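Local atomic coordinates of thioredoxin (Bacillus cereus, PDB entry 3ZIT), a protein that probably transfers electrons as a small thioredoxin-like protein, using a redox-active pair of cysteines. Residues 14-27 / 66-78. The protein carries 1 engineered substitution. Sequence-based numbering, arbitrary orientation. Where two conformers were deposited one is given.
Sequences PCVIVKEFLKHNNV and FQIEKLQQLLNIE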
ATOM      1  N   PRO B  14      -1.345  -5.587   5.833  1.00 10.64           N
ATOM      2  CA  PRO B  14      -0.140  -4.902   5.373  1.00 10.74           C
ATOM      3  C   PRO B  14       0.609  -5.702   4.313  1.00  8.61           C
ATOM      4  O   PRO B  14       1.217  -5.153   3.414  1.00  9.13           O
ATOM      5  CB  PRO B  14       0.682  -4.731   6.675  1.00 11.42           C
ATOM      6  CG  PRO B  14      -0.421  -4.735   7.769  1.00 13.51           C
ATOM      7  CD  PRO B  14      -1.358  -5.722   7.317  1.00 12.28           C
ATOM      8  N   CYS B  15       0.560  -7.055   4.434  1.00  8.89           N
ATOM      9  CA  CYS B  15       1.142  -7.893   3.390  1.00  8.74           C
ATOM     10  C   CYS B  15       0.459  -7.739   2.054  1.00  8.22           C
ATOM     11  O   CYS B  15       1.118  -7.677   1.026  1.00  9.24           O
ATOM     12  CB  CYS B  15       0.962  -9.388   3.770  1.00 11.66           C
ATOM     13  SG  CYS B  15       1.762  -9.965   5.313  1.00 13.32           S
ATOM     14  N   VAL B  16      -0.847  -7.644   2.093  1.00  9.95           N
ATOM     15  CA  VAL B  16      -1.617  -7.447   0.847  1.00 11.89           C
ATOM     16  C   VAL B  16      -1.267  -6.102   0.232  1.00 10.55           C
ATOM     17  O   VAL B  16      -1.092  -6.051  -0.994  1.00 11.92           O
ATOM     18  CB  VAL B  16      -3.145  -7.482   1.127  1.00 15.77           C
ATOM     19  CG1 VAL B  16      -3.935  -7.024  -0.109  1.00 20.44           C
ATOM     20  CG2 VAL B  16      -3.526  -8.860   1.523  1.00 19.17           C
ATOM     21  N   ILE B  17      -1.186  -5.067   1.050  1.00 11.19           N
ATOM     22  CA  ILE B  17      -0.815  -3.746   0.572  1.00 11.08           C
ATOM     23  C   ILE B  17       0.555  -3.780  -0.071  1.00  9.21           C
ATOM     24  O   ILE B  17       0.760  -3.253  -1.156  1.00 10.08           O
ATOM     25  CB  ILE B  17      -0.953  -2.685   1.645  1.00 13.19           C
ATOM     26  CG1 ILE B  17      -2.401  -2.626   2.113  1.00 16.63           C
ATOM     27  CG2 ILE B  17      -0.293  -1.369   1.192  1.00 15.50           C
ATOM     28  CD1 ILE B  17      -2.537  -1.942   3.433  1.00 20.36           C
ATOM     29  N   VAL B  18       1.525  -4.417   0.573  1.00  8.55           N
ATOM     30  CA  VAL B  18       2.851  -4.512  -0.015  1.00  9.09           C
ATOM     31  C   VAL B  18       2.832  -5.257  -1.319  1.00  8.46           C
ATOM     32  O   VAL B  18       3.403  -4.811  -2.311  1.00  9.14           O
ATOM     33  CB  VAL B  18       3.836  -5.150   1.016  1.00  9.34           C
ATOM     34  CG1 VAL B  18       5.148  -5.599   0.299  1.00 11.42           C
ATOM     35  CG2 VAL B  18       4.141  -4.121   2.065  1.00 11.72           C
ATOM     36  N   LYS B  19       2.169  -6.431  -1.364  1.00  8.77           N
ATOM     37  CA  LYS B  19       2.142  -7.182  -2.619  1.00  9.88           C
ATOM     38  C   LYS B  19       1.456  -6.383  -3.728  1.00  8.67           C
ATOM     39  O   LYS B  19       1.937  -6.364  -4.852  1.00  9.90           O
ATOM     40  CB  LYS B  19       1.443  -8.509  -2.406  1.00 10.59           C
ATOM     41  CG  LYS B  19       2.207  -9.543  -1.635  1.00 12.94           C
ATOM     42  CD  LYS B  19       1.291 -10.731  -1.191  1.00 19.98           C
ATOM     43  CE  LYS B  19       1.743 -11.976  -0.610  1.00 26.08           C
ATOM     44  NZ  LYS B  19       0.454 -12.723  -0.747  1.00 35.80           N
ATOM     45  N   GLU B  20       0.342  -5.719  -3.427  1.00  9.54           N
ATOM     46  CA  GLU B  20      -0.334  -4.941  -4.447  1.00 10.22           C
ATOM     47  C   GLU B  20       0.471  -3.784  -4.915  1.00  9.56           C
ATOM     48  O   GLU B  20       0.425  -3.429  -6.106  1.00 10.09           O
ATOM     49  CB  GLU B  20      -1.737  -4.574  -3.983  1.00 12.39           C
ATOM     50  CG  GLU B  20      -2.631  -5.851  -3.786  1.00 16.11           C
ATOM     51  CD  GLU B  20      -2.866  -6.648  -5.105  1.00 22.09           C
ATOM     52  OE1 GLU B  20      -3.112  -5.964  -6.108  1.00 30.70           O
ATOM     53  OE2 GLU B  20      -2.840  -7.935  -5.140  1.00 28.95           O
ATOM     54  N   PHE B  21       1.188  -3.123  -3.994  1.00  9.51           N
ATOM     55  CA  PHE B  21       2.143  -2.062  -4.340  1.00  9.48           C
ATOM     56  C   PHE B  21       3.207  -2.633  -5.357  1.00  8.15           C
ATOM     57  O   PHE B  21       3.523  -2.002  -6.338  1.00  9.62           O
ATOM     58  CB  PHE B  21       2.741  -1.516  -3.081  1.00  9.97           C
ATOM     59  CG  PHE B  21       3.895  -0.568  -3.322  1.00 12.53           C
ATOM     60  CD1 PHE B  21       3.579   0.778  -3.658  1.00 18.58           C
ATOM     61  CD2 PHE B  21       5.187  -0.970  -3.262  1.00 16.62           C
ATOM     62  CE1 PHE B  21       4.537   1.721  -3.943  1.00 21.35           C
ATOM     63  CE2 PHE B  21       6.252  -0.020  -3.551  1.00 18.32           C
ATOM     64  CZ  PHE B  21       5.823   1.313  -3.849  1.00 20.53           C
ATOM     65  N   LEU B  22       3.784  -3.747  -4.987  1.00  9.01           N
ATOM     66  CA  LEU B  22       4.786  -4.355  -5.866  1.00  8.86           C
ATOM     67  C   LEU B  22       4.190  -4.731  -7.210  1.00  8.98           C
ATOM     68  O   LEU B  22       4.833  -4.472  -8.242  1.00 10.00           O
ATOM     69  CB  LEU B  22       5.379  -5.595  -5.187  1.00  9.80           C
ATOM     70  CG  LEU B  22       6.204  -5.305  -3.979  1.00  9.87           C
ATOM     71  CD1 LEU B  22       6.548  -6.678  -3.280  1.00 12.27           C
ATOM     72  CD2 LEU B  22       7.391  -4.436  -4.188  1.00 13.33           C
ATOM     73  N   LYS B  23       2.987  -5.288  -7.248  1.00  9.04           N
ATOM     74  CA  LYS B  23       2.313  -5.593  -8.518  1.00 10.58           C
ATOM     75  C   LYS B  23       2.068  -4.367  -9.318  1.00 10.04           C
ATOM     76  O   LYS B  23       2.258  -4.334 -10.535  1.00 11.17           O
ATOM     77  CB  LYS B  23       1.064  -6.383  -8.290  1.00 12.46           C
ATOM     78  CG  LYS B  23       1.227  -7.762  -7.876  1.00 15.85           C
ATOM     79  CD  LYS B  23      -0.102  -8.323  -7.321  1.00 25.88           C
ATOM     80  CE  LYS B  23      -0.913  -9.196  -8.186  1.00 38.21           C
ATOM     81  NZ  LYS B  23      -2.071  -9.487  -7.264  1.00 32.73           N
ATOM     82  N   HIS B  24       1.574  -3.318  -8.682  1.00 10.67           N
ATOM     83  CA  HIS B  24       1.303  -2.086  -9.442  1.00 12.83           C
ATOM     84  C   HIS B  24       2.557  -1.473 -10.075  1.00 10.90           C
ATOM     85  O   HIS B  24       2.472  -0.840 -11.136  1.00 12.81           O
ATOM     86  CB  HIS B  24       0.647  -1.087  -8.498  1.00 13.07           C
ATOM     87  CG  HIS B  24       0.167   0.096  -9.254  1.00 16.76           C
ATOM     88  ND1 HIS B  24      -0.774   0.022 -10.253  1.00 21.25           N
ATOM     89  CD2 HIS B  24       0.692   1.322  -9.281  1.00 23.45           C
ATOM     90  CE1 HIS B  24      -0.881   1.230 -10.776  1.00 22.04           C
ATOM     91  NE2 HIS B  24      -0.016   2.042 -10.182  1.00 22.43           N
ATOM     92  N   ASN B  25       3.693  -1.704  -9.437  1.00 10.94           N
ATOM     93  CA  ASN B  25       4.973  -1.308  -9.933  1.00 11.15           C
ATOM     94  C   ASN B  25       5.653  -2.343 -10.821  1.00 10.40           C
ATOM     95  O   ASN B  25       6.811  -2.191 -11.148  1.00 11.05           O
ATOM     96  CB  ASN B  25       5.866  -0.827  -8.757  1.00 12.00           C
ATOM     97  CG  ASN B  25       5.439   0.508  -8.272  1.00 15.46           C
ATOM     98  OD1 ASN B  25       5.796   1.533  -8.877  1.00 18.04           O
ATOM     99  ND2 ASN B  25       4.661   0.537  -7.149  1.00 15.03           N
ATOM    100  N   ASN B  26       4.970  -3.441 -11.086  1.00  9.41           N
ATOM    101  CA  ASN B  26       5.446  -4.496 -11.989  1.00  9.95           C
ATOM    102  C   ASN B  26       6.777  -5.059 -11.554  1.00  8.25           C
ATOM    103  O   ASN B  26       7.651  -5.359 -12.365  1.00  9.05           O
ATOM    104  CB  ASN B  26       5.462  -3.995 -13.405  1.00 11.52           C
ATOM    105  CG  ASN B  26       4.107  -3.563 -13.813  1.00 20.04           C
ATOM    106  OD1 ASN B  26       3.193  -4.358 -13.833  1.00 31.01           O
ATOM    107  ND2 ASN B  26       3.933  -2.268 -14.022  1.00 27.43           N
ATOM    108  N   VAL B  27       6.942  -5.277 -10.248  1.00  8.45           N
ATOM    109  CA  VAL B  27       8.121  -5.827  -9.692  1.00  8.53           C
ATOM    110  C   VAL B  27       8.114  -7.334  -9.799  1.00  9.36           C
ATOM    111  O   VAL B  27       7.094  -7.980  -9.566  1.00 10.52           O
ATOM    112  CB  VAL B  27       8.260  -5.410  -8.192  1.00  8.29           C
ATOM    113  CG1 VAL B  27       9.343  -6.126  -7.486  1.00  9.37           C
ATOM    114  CG2 VAL B  27       8.473  -3.872  -8.124  1.00 10.22           C
ATOM    115  N   PHE B  66       6.121  -2.739   7.589  1.00 13.27           N
ATOM    116  CA  PHE B  66       5.473  -1.898   6.549  1.00 12.97           C
ATOM    117  C   PHE B  66       6.281  -0.660   6.305  1.00 13.83           C
ATOM    118  O   PHE B  66       6.154   0.266   7.053  1.00 17.91           O
ATOM    119  CB  PHE B  66       4.046  -1.591   6.989  1.00 14.46           C
ATOM    120  CG  PHE B  66       3.200  -0.977   5.965  1.00 15.31           C
ATOM    121  CD1 PHE B  66       2.748  -1.765   4.944  1.00 17.19           C
ATOM    122  CD2 PHE B  66       2.910   0.396   5.925  1.00 20.00           C
ATOM    123  CE1 PHE B  66       1.910  -1.251   3.932  1.00 18.95           C
ATOM    124  CE2 PHE B  66       2.126   0.969   4.917  1.00 22.88           C
ATOM    125  CZ  PHE B  66       1.609   0.119   3.955  1.00 18.81           C
ATOM    126  N   GLN B  67       7.146  -0.680   5.300  1.00 11.95           N
ATOM    127  CA  GLN B  67       8.079   0.410   5.009  1.00 12.16           C
ATOM    128  C   GLN B  67       8.005   0.663   3.507  1.00 12.77           C
ATOM    129  O   GLN B  67       8.938   0.287   2.745  1.00 13.41           O
ATOM    130  CB  GLN B  67       9.522   0.089   5.398  1.00 12.12           C
ATOM    131  CG  GLN B  67       9.699  -0.191   6.885  1.00 12.73           C
ATOM    132  CD  GLN B  67      11.182  -0.317   7.175  1.00 11.69           C
ATOM    133  OE1 GLN B  67      11.962   0.624   6.918  1.00 13.42           O
ATOM    134  NE2 GLN B  67      11.636  -1.418   7.764  1.00 11.25           N
ATOM    135  N   ILE B  68       6.987   1.386   3.083  1.00 13.66           N
ATOM    136  CA  ILE B  68       6.791   1.557   1.619  1.00 14.00           C
ATOM    137  C   ILE B  68       7.887   2.407   0.982  1.00 12.09           C
ATOM    138  O   ILE B  68       8.385   2.075  -0.093  1.00 13.09           O
ATOM    139  CB  ILE B  68       5.413   2.160   1.337  1.00 17.23           C
ATOM    140  CG1 ILE B  68       4.288   1.249   1.802  1.00 20.42           C
ATOM    141  CG2 ILE B  68       5.271   2.500  -0.141  1.00 19.82           C
ATOM    142  CD1 ILE B  68       4.277  -0.171   1.164  1.00 21.65           C
ATOM    143  N   GLU B  69       8.254   3.534   1.624  1.00 14.41           N
ATOM    144  CA  GLU B  69       9.287   4.416   1.034  1.00 14.98           C
ATOM    145  C   GLU B  69      10.639   3.702   0.953  1.00 12.01           C
ATOM    146  O   GLU B  69      11.337   3.829  -0.026  1.00 14.00           O
ATOM    147  CB  GLU B  69       9.375   5.767   1.762  1.00 17.58           C
ATOM    148  CG  GLU B  69       8.157   6.633   1.488  1.00 21.66           C
ATOM    149  CD  GLU B  69       8.379   8.148   1.422  1.00 27.35           C
ATOM    150  OE1 GLU B  69       8.667   8.766   2.482  1.00 26.17           O
ATOM    151  OE2 GLU B  69       8.261   8.750   0.341  1.00 41.59           O
ATOM    152  N   LYS B  70      10.974   2.920   1.952  1.00 12.44           N
ATOM    153  CA  LYS B  70      12.263   2.185   1.929  1.00 12.66           C
ATOM    154  C   LYS B  70      12.203   1.142   0.832  1.00 10.95           C
ATOM    155  O   LYS B  70      13.166   0.961   0.091  1.00 11.28           O
ATOM    156  CB  LYS B  70      12.459   1.518   3.284  1.00 14.81           C
ATOM    157  CG  LYS B  70      13.705   0.715   3.391  1.00 14.62           C
ATOM    158  CD  LYS B  70      14.857   1.539   3.378  1.00 16.70           C
ATOM    159  CE  LYS B  70      16.110   0.806   3.865  1.00 15.74           C
ATOM    160  NZ  LYS B  70      17.267   1.673   3.724  1.00 16.14           N
ATOM    161  N   LEU B  71      11.090   0.456   0.639  1.00 11.72           N
ATOM    162  CA  LEU B  71      10.961  -0.463  -0.527  1.00 12.30           C
ATOM    163  C   LEU B  71      11.167   0.259  -1.845  1.00 12.17           C
ATOM    164  O   LEU B  71      11.857  -0.263  -2.711  1.00 13.17           O
ATOM    165  CB  LEU B  71       9.609  -1.115  -0.476  1.00 14.97           C
ATOM    166  CG  LEU B  71       9.250  -2.079   0.500  1.00 16.11           C
ATOM    167  CD1 LEU B  71       7.866  -2.681  -0.123  1.00 19.12           C
ATOM    168  CD2 LEU B  71      10.206  -3.205   0.548  1.00 14.44           C
ATOM    169  N   GLN B  72      10.500   1.389  -1.994  1.00 13.58           N
ATOM    170  CA  GLN B  72      10.614   2.117  -3.225  1.00 15.77           C
ATOM    171  C   GLN B  72      12.065   2.426  -3.492  1.00 14.53           C
ATOM    172  O   GLN B  72      12.509   2.317  -4.640  1.00 16.89           O
ATOM    173  CB  GLN B  72       9.859   3.432  -3.135  1.00 20.52           C
ATOM    174  CG  GLN B  72       8.436   3.360  -3.300  1.00 27.02           C
ATOM    175  CD  GLN B  72       7.886   4.731  -3.567  1.00 30.18           C
ATOM    176  OE1 GLN B  72       6.961   4.870  -4.330  1.00 31.21           O
ATOM    177  NE2 GLN B  72       8.446   5.747  -2.930  1.00 38.17           N
ATOM    178  N   GLN B  73      12.799   2.944  -2.476  1.00 13.19           N
ATOM    179  CA  GLN B  73      14.184   3.301  -2.643  0.50 12.55           C
ATOM    180  C   GLN B  73      15.022   2.104  -3.060  1.00 12.45           C
ATOM    181  O   GLN B  73      15.733   2.163  -4.017  1.00 13.93           O
ATOM    182  CB  GLN B  73      14.739   3.867  -1.291  0.50 12.28           C
ATOM    183  CG  GLN B  73      14.333   5.268  -0.855  0.50 11.06           C
ATOM    184  CD  GLN B  73      14.528   5.579   0.622  0.50 11.02           C
ATOM    185  OE1 GLN B  73      15.373   5.013   1.439  0.50  9.66           O
ATOM    186  NE2 GLN B  73      13.737   6.571   1.008  0.50 13.21           N
ATOM    187  N   LEU B  74      14.881   1.006  -2.347  1.00 10.82           N
ATOM    188  CA  LEU B  74      15.721  -0.180  -2.632  1.00 11.20           C
ATOM    189  C   LEU B  74      15.412  -0.838  -3.965  1.00 10.93           C
ATOM    190  O   LEU B  74      16.241  -1.483  -4.546  1.00 11.64           O
ATOM    191  CB  LEU B  74      15.592  -1.182  -1.500  1.00 11.65           C
ATOM    192  CG  LEU B  74      16.222  -0.772  -0.189  1.00 12.40           C
ATOM    193  CD1 LEU B  74      15.935  -1.813   0.846  1.00 16.72           C
ATOM    194  CD2 LEU B  74      17.735  -0.420  -0.264  1.00 17.28           C
ATOM    195  N   LEU B  75      14.183  -0.680  -4.455  1.00 10.75           N
ATOM    196  CA  LEU B  75      13.776  -1.335  -5.685  1.00 10.03           C
ATOM    197  C   LEU B  75      14.114  -0.476  -6.840  1.00 11.11           C
ATOM    198  O   LEU B  75      13.955  -0.958  -7.994  1.00 12.34           O
ATOM    199  CB  LEU B  75      12.322  -1.666  -5.663  1.00 11.50           C
ATOM    200  CG  LEU B  75      11.994  -2.828  -4.736  1.00 11.41           C
ATOM    201  CD1 LEU B  75      10.482  -2.884  -4.460  1.00 15.22           C
ATOM    202  CD2 LEU B  75      12.513  -4.178  -5.225  1.00 14.15           C
ATOM    203  N   ASN B  76      14.560   0.766  -6.649  1.00 11.97           N
ATOM    204  CA  ASN B  76      14.957   1.606  -7.777  1.00 13.03           C
ATOM    205  C   ASN B  76      13.836   1.797  -8.758  1.00 13.32           C
ATOM    206  O   ASN B  76      14.053   1.800  -9.960  1.00 14.57           O
ATOM    207  CB  ASN B  76      16.261   1.134  -8.524  1.00 13.86           C
ATOM    208  CG  ASN B  76      17.385   1.089  -7.553  1.00 15.11           C
ATOM    209  OD1 ASN B  76      17.598   2.014  -6.778  1.00 16.95           O
ATOM    210  ND2 ASN B  76      18.144  -0.001  -7.635  1.00 19.40           N
ATOM    211  N   ILE B  77      12.630   2.018  -8.199  1.00 13.64           N
ATOM    212  CA  ILE B  77      11.379   2.005  -9.007  1.00 16.64           C
ATOM    213  C   ILE B  77      10.682   3.328  -9.067  1.00 19.53           C
ATOM    214  O   ILE B  77       9.792   3.469  -9.917  1.00 23.01           O
ATOM    215  CB  ILE B  77      10.349   0.951  -8.626  1.00 15.72           C
ATOM    216  CG1 ILE B  77      10.002   1.028  -7.156  1.00 15.41           C
ATOM    217  CG2 ILE B  77      10.775  -0.392  -9.138  1.00 19.08           C
ATOM    218  CD1 ILE B  77       8.851   0.189  -6.697  1.00 17.82           C
ATOM    219  N   GLU B  78      11.037   4.283  -8.263  0.50 16.15           N
ATOM    220  CA  GLU B  78      10.200   5.469  -8.283  0.50 15.89           C
ATOM    221  C   GLU B  78      10.359   6.234  -9.612  0.50 17.19           C
ATOM    222  O   GLU B  78       9.356   6.711 -10.117  0.50 17.39           O
ATOM    223  CB  GLU B  78      10.546   6.368  -7.137  0.50 14.61           C
ATOM    224  CG  GLU B  78       9.799   7.667  -7.206  0.50 18.94           C
ATOM    225  CD  GLU B  78      10.179   8.640  -6.132  0.50 19.56           C
ATOM    226  OE1 GLU B  78      10.687   8.142  -5.084  0.50 21.68           O
ATOM    227  OE2 GLU B  78       9.916   9.863  -6.311  0.50 20.57           O
TER
HETATM  228  O   HOH W   1       6.920   3.803  -7.039  1.00 29.92           O
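The Phe21 ring, reaching out from helix 14-24, has a different partner on each face: Ile68 CG2 sits over one in a CH-pi contact, 4.1 Å from the ring centroid, while Asn25 ND2 of its own segment lies above the opposite face, toward its rim. At the outer edge, Gln72 CG is 3.4 Å from Phe21 CZ, and Gln72 OE1 lies in the ring plane. With CG anti to the backbone N (chi1 171°), the ring extends toward helix 68-75. The Asn25 amide is tied back to the last turn of the helix, ND2 donating to Phe21 O at 2.9 Å; Asn25 N reaches that oxygen from the opposite face of its plane. Asn25 OD1 shares a water with Gln72 OE1; that water donates to both oxygens and bridges the segments. Ile77 CD1 packs against Asn25 CB and CG. At the N-terminal end, the Phe66 ring takes Ile17 CG2 against its edge, 3.5 Å from CE1; Pro14 CB and Val18 CG2 both touch CD1. Deeper in, Val18 CG1 meets Leu71 CD1, and Leu22 CD2 presses tightly on Leu75 CD1 at 3.5 Å. Two roughly parallel helices, axes 32° apart, on one face of the mixed four-stranded sheet are characteristic of the thioredoxin/glutaredoxin fold, here with the Cys12-Cys15 disulfide at the start of helix 13-24.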